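Local atomic coordinates of carbonic anhydrase (PDB entry 3R1W), a protein that probably catalyses the reversible hydration of carbon dioxide to bicarbonate, as a trimeric gamma-class carbonic anhydrase with a left-handed beta-helix fold. Residues Val94-Gly97 with His98-Leu102; Val129-Ala132 with Ala133-Val137. One frame throughout, in Å; residues are numbered along the deposited sequence.

Contact 1 (Val94-Gly97 with His98-Leu102); sequences VTIG and HQAML
Ile96 meets Ala100 and Leu102 on the inside of a corner of the left-handed beta-helix. With chi1 -59° its CG1 sits beside the backbone N and CG2 lies anti to it, facing Ala100: Ile96 CG2 is 3.4 Å from Ala100 CB, a squeezed methyl-methyl contact. The end methyl makes the closest touch on Leu102, Ile96 CD1 to Leu102 CD2 at 3.6 Å, and CG2 also borders both leucine methyls. The bend is a type II beta turn from Gly97 to Ala100, closed by a weak hydrogen bond from Ala100 N to Gly97 O (3.2 Å, 134° at the hydrogen); Ala100 N is shared with Ser71 OG, in keeping with the poor angle. Gln99, at phi 60° in the turn, sends its side chain out of the coil: OE1 accepts from Lys116, and NE2 bonds Ala100 O of the second subunit. His98 also points outward, its ND1 bonded to Asp69 and its ring meeting those of His74 and His103 of the second subunit, a trio recalling the intersubunit zinc site of gamma-class carbonic anhydrases. Ile96 packs between Val67 of strand 66-67 and Ile113 of strand 111-113, while Leu102 touches Leu73 of strand 72-74.

Contact 2 (Val129-Ala132 with Ala133-Val137); sequences VIVA and AGATV
This is a local contact round a corner of the left-handed beta-helix, within one of its hexapeptide-repeat regions, where strand 130-131 gives way to strand 136-137 and small apolar side chains fill the inside of the bend. Val131 carries it: with CG1 anti to the backbone N (chi1 178°), that methyl is directed at the next face and serves two partners. Val131 CG1 lies 3.7 Å from Ala135 CB, an ordinary van der Waals distance, and makes a looser contact with Val137 CG2 at 4.2 Å. The chain bends through a type II beta turn from Ala132 to Ala135, closed by a hydrogen bond from Ala135 N to Ala132 O of 3.2 Å, with 146° at the hydrogen. Gly134 holds the positive-phi place in the turn (phi 80°), where the lack of a side chain eases the backbone. On the outer side, Ala133 turns its methyl away from the bend and packs on Met120 of the second subunit. Towards the interior, Val131 and Val137 both touch Ile119 of strand 118-119 and Leu143 of strand 142-143. Strand 130-131 is hydrogen-bonded through its backbone to strands 111-113 and 147-150, which flank it in the sheet.

How the contacts relate
Contacts 1 and 2 are the same kind of corner, both joining the sheet that contains strands 94-96 and 130-131 to the one that contains strands 101-103 and 136-137. Their centres are 10 Å apart and they do not touch; strands 111-113 and 118-119 lie between them. Contact 1 is wholly buried near the middle of the chain, whereas contact 2, farther out, is only partly buried. Chemistry follows place: the outer side of 98-102 bears a histidine whose ring meets two histidines of the second subunit, and a glutamine hydrogen-bonded across the interface, while 133-137 offers a plain methyl. Inside, isoleucine and leucine pack closely in contact 1, where contact 2 has two valines in looser touch.

Contact 1 (Val94-Gly97 with His98-Leu102)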
ATOM      1  N   VAL B  94      11.852  12.398 -11.758  1.00  7.87           N
ATOM      2  CA  VAL B  94      11.443  12.147 -10.386  1.00  4.10           C
ATOM      3  C   VAL B  94      11.246  10.646 -10.207  1.00  7.13           C
ATOM      4  O   VAL B  94      10.626   9.988 -11.037  1.00  8.30           O
ATOM      5  CB  VAL B  94      10.148  12.926 -10.036  1.00  3.99           C
ATOM      6  CG1 VAL B  94       9.628  12.522  -8.653  1.00  5.91           C
ATOM      7  CG2 VAL B  94      10.405  14.433 -10.109  1.00  4.57           C
ATOM      8  N   THR B  95      11.810  10.095  -9.140  1.00  6.76           N
ATOM      9  CA  THR B  95      11.635   8.676  -8.858  1.00  5.86           C
ATOM     10  C   THR B  95      10.689   8.536  -7.662  1.00  9.51           C
ATOM     11  O   THR B  95      11.046   8.880  -6.537  1.00  9.45           O
ATOM     12  CB  THR B  95      12.980   7.990  -8.566  1.00  8.26           C
ATOM     13  OG1 THR B  95      13.861   8.168  -9.683  1.00 11.35           O
ATOM     14  CG2 THR B  95      12.776   6.487  -8.322  1.00 10.94           C
ATOM     15  N   ILE B  96       9.477   8.052  -7.909  1.00  6.98           N
ATOM     16  CA  ILE B  96       8.505   7.892  -6.833  1.00  5.03           C
ATOM     17  C   ILE B  96       8.526   6.433  -6.386  1.00  7.33           C
ATOM     18  O   ILE B  96       8.086   5.546  -7.112  1.00  7.70           O
ATOM     19  CB  ILE B  96       7.096   8.344  -7.284  1.00  5.56           C
ATOM     20  CG1 ILE B  96       7.137   9.816  -7.724  1.00  9.28           C
ATOM     21  CG2 ILE B  96       6.067   8.157  -6.160  1.00  7.34           C
ATOM     22  CD1 ILE B  96       5.919  10.239  -8.531  1.00 12.35           C
ATOM     23  N   GLY B  97       9.069   6.197  -5.192  1.00  9.35           N
ATOM     24  CA  GLY B  97       9.286   4.853  -4.681  1.00  8.64           C
ATOM     25  C   GLY B  97       8.016   4.052  -4.433  1.00  8.87           C
ATOM     26  O   GLY B  97       6.921   4.614  -4.363  1.00  5.81           O
ATOM     27  N   HIS B  98       8.170   2.735  -4.297  1.00  6.51           N
ATOM     28  CA  HIS B  98       7.035   1.830  -4.080  1.00  6.15           C
ATOM     29  C   HIS B  98       6.148   2.304  -2.945  1.00  4.67           C
ATOM     30  O   HIS B  98       6.641   2.773  -1.923  1.00  7.02           O
ATOM     31  CB  HIS B  98       7.522   0.411  -3.741  1.00  4.45           C
ATOM     32  CG  HIS B  98       8.698  -0.039  -4.552  1.00  7.18           C
ATOM     33  ND1 HIS B  98       8.566  -0.554  -5.824  1.00  7.67           N
ATOM     34  CD2 HIS B  98      10.023  -0.058  -4.272  1.00  5.97           C
ATOM     35  CE1 HIS B  98       9.762  -0.864  -6.296  1.00  8.71           C
ATOM     36  NE2 HIS B  98      10.661  -0.571  -5.376  1.00  8.80           N
ATOM     37  N   GLN B  99       4.837   2.163  -3.113  1.00  5.25           N
ATOM     38  CA  GLN B  99       3.898   2.447  -2.028  1.00  6.30           C
ATOM     39  C   GLN B  99       3.959   3.889  -1.534  1.00  3.56           C
ATOM     40  O   GLN B  99       3.613   4.170  -0.386  1.00  7.08           O
ATOM     41  CB  GLN B  99       4.103   1.483  -0.852  1.00  3.81           C
ATOM     42  CG  GLN B  99       3.935   0.013  -1.233  1.00  8.39           C
ATOM     43  CD  GLN B  99       4.165  -0.912  -0.056  1.00 13.25           C
ATOM     44  OE1 GLN B  99       4.869  -0.558   0.897  1.00 12.21           O
ATOM     45  NE2 GLN B  99       3.564  -2.097  -0.108  1.00 10.78           N
ATOM     46  N   ALA B 100       4.380   4.804  -2.400  1.00  2.30           N
ATOM     47  CA  ALA B 100       4.339   6.222  -2.050  1.00  4.93           C
ATOM     48  C   ALA B 100       2.882   6.703  -1.937  1.00  5.09           C
ATOM     49  O   ALA B 100       1.972   6.107  -2.510  1.00  7.12           O
ATOM     50  CB  ALA B 100       5.101   7.043  -3.079  1.00  8.95           C
ATOM     51  N   MET B 101       2.674   7.785  -1.194  1.00  3.72           N
ATOM     52  CA  MET B 101       1.360   8.397  -1.099  1.00  3.83           C
ATOM     53  C   MET B 101       1.535   9.881  -1.331  1.00  5.43           C
ATOM     54  O   MET B 101       2.030  10.592  -0.452  1.00  8.46           O
ATOM     55  CB  MET B 101       0.782   8.189   0.301  1.00  4.82           C
ATOM     56  CG  MET B 101      -0.571   8.857   0.537  1.00 10.67           C
ATOM     57  SD  MET B 101      -1.949   8.036  -0.281  1.00 10.87           S
ATOM     58  CE  MET B 101      -2.441   9.351  -1.387  1.00  7.46           C
ATOM     59  N   LEU B 102       1.143  10.335  -2.516  1.00  5.22           N
ATOM     60  CA  LEU B 102       1.309  11.724  -2.914  1.00  6.57           C
ATOM     61  C   LEU B 102      -0.072  12.335  -3.013  1.00  8.49           C
ATOM     62  O   LEU B 102      -0.927  11.838  -3.753  1.00  8.01           O
ATOM     63  CB  LEU B 102       2.037  11.830  -4.259  1.00  8.64           C
ATOM     64  CG  LEU B 102       3.567  11.661  -4.274  1.00 14.66           C
ATOM     65  CD1 LEU B 102       3.995  10.427  -3.526  1.00 22.99           C
ATOM     66  CD2 LEU B 102       4.128  11.626  -5.709  1.00 13.66           C
TER

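Contact 2 (Val129-Ala132 with Ala133-Val137)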
ATOM      1  N   VAL B 129      16.044  17.107  -4.332  1.00  7.70           N
ATOM      2  CA  VAL B 129      15.799  16.798  -2.938  1.00 10.57           C
ATOM      3  C   VAL B 129      15.652  15.286  -2.813  1.00  7.90           C
ATOM      4  O   VAL B 129      15.151  14.635  -3.726  1.00 10.03           O
ATOM      5  CB  VAL B 129      14.485  17.466  -2.456  1.00  9.28           C
ATOM      6  CG1 VAL B 129      14.006  16.841  -1.155  1.00  9.46           C
ATOM      7  CG2 VAL B 129      14.667  18.989  -2.337  1.00  8.94           C
ATOM      8  N   ILE B 130      16.109  14.736  -1.695  1.00  9.42           N
ATOM      9  CA  ILE B 130      15.857  13.336  -1.370  1.00 11.17           C
ATOM     10  C   ILE B 130      14.897  13.268  -0.192  1.00 11.85           C
ATOM     11  O   ILE B 130      15.148  13.869   0.856  1.00 10.93           O
ATOM     12  CB  ILE B 130      17.154  12.582  -0.998  1.00 11.29           C
ATOM     13  CG1 ILE B 130      18.050  12.419  -2.230  1.00  7.82           C
ATOM     14  CG2 ILE B 130      16.821  11.217  -0.392  1.00 10.53           C
ATOM     15  CD1 ILE B 130      19.440  11.885  -1.907  1.00  9.45           C
ATOM     16  N   VAL B 131      13.787  12.555  -0.379  1.00  9.64           N
ATOM     17  CA  VAL B 131      12.856  12.266   0.710  1.00 10.86           C
ATOM     18  C   VAL B 131      13.074  10.812   1.098  1.00 11.29           C
ATOM     19  O   VAL B 131      12.848   9.899   0.295  1.00  9.40           O
ATOM     20  CB  VAL B 131      11.379  12.505   0.306  1.00  8.26           C
ATOM     21  CG1 VAL B 131      10.427  12.151   1.469  1.00  7.79           C
ATOM     22  CG2 VAL B 131      11.173  13.952  -0.131  1.00  8.76           C
ATOM     23  N   ALA B 132      13.558  10.604   2.317  1.00  8.44           N
ATOM     24  CA  ALA B 132      13.932   9.265   2.773  1.00  8.43           C
ATOM     25  C   ALA B 132      12.720   8.365   2.819  1.00  7.45           C
ATOM     26  O   ALA B 132      11.593   8.834   3.029  1.00  9.74           O
ATOM     27  CB  ALA B 132      14.587   9.334   4.145  1.00 14.60           C
ATOM     28  N   ALA B 133      12.955   7.069   2.638  1.00  6.12           N
ATOM     29  CA  ALA B 133      11.887   6.082   2.732  1.00  7.85           C
ATOM     30  C   ALA B 133      11.107   6.248   4.035  1.00 10.82           C
ATOM     31  O   ALA B 133      11.693   6.432   5.098  1.00 12.36           O
ATOM     32  CB  ALA B 133      12.470   4.671   2.634  1.00  9.54           C
ATOM     33  N   GLY B 134       9.782   6.180   3.948  1.00  6.10           N
ATOM     34  CA  GLY B 134       8.941   6.221   5.132  1.00  5.33           C
ATOM     35  C   GLY B 134       8.682   7.601   5.717  1.00 10.28           C
ATOM     36  O   GLY B 134       8.011   7.720   6.747  1.00 11.86           O
ATOM     37  N   ALA B 135       9.175   8.642   5.056  1.00  7.21           N
ATOM     38  CA  ALA B 135       9.005  10.001   5.572  1.00 10.43           C
ATOM     39  C   ALA B 135       7.580  10.501   5.382  1.00 13.58           C
ATOM     40  O   ALA B 135       6.879  10.072   4.469  1.00  9.61           O
ATOM     41  CB  ALA B 135       9.978  10.954   4.904  1.00 10.03           C
ATOM     42  N   THR B 136       7.154  11.411   6.251  1.00 11.06           N
ATOM     43  CA  THR B 136       5.906  12.127   6.012  1.00  9.99           C
ATOM     44  C   THR B 136       6.174  13.622   5.937  1.00 11.19           C
ATOM     45  O   THR B 136       6.572  14.247   6.926  1.00 11.53           O
ATOM     46  CB  THR B 136       4.863  11.876   7.105  1.00  9.82           C
ATOM     47  OG1 THR B 136       4.548  10.481   7.166  1.00 14.43           O
ATOM     48  CG2 THR B 136       3.599  12.667   6.803  1.00 13.65           C
ATOM     49  N   VAL B 137       5.953  14.188   4.755  1.00  9.72           N
ATOM     50  CA  VAL B 137       6.118  15.620   4.540  1.00  8.74           C
ATOM     51  C   VAL B 137       4.781  16.289   4.801  1.00 12.62           C
ATOM     52  O   VAL B 137       3.822  16.086   4.059  1.00  9.85           O
ATOM     53  CB  VAL B 137       6.597  15.912   3.104  1.00 10.56           C
ATOM     54  CG1 VAL B 137       6.765  17.412   2.867  1.00 11.27           C
ATOM     55  CG2 VAL B 137       7.912  15.178   2.833  1.00 12.61           C
TER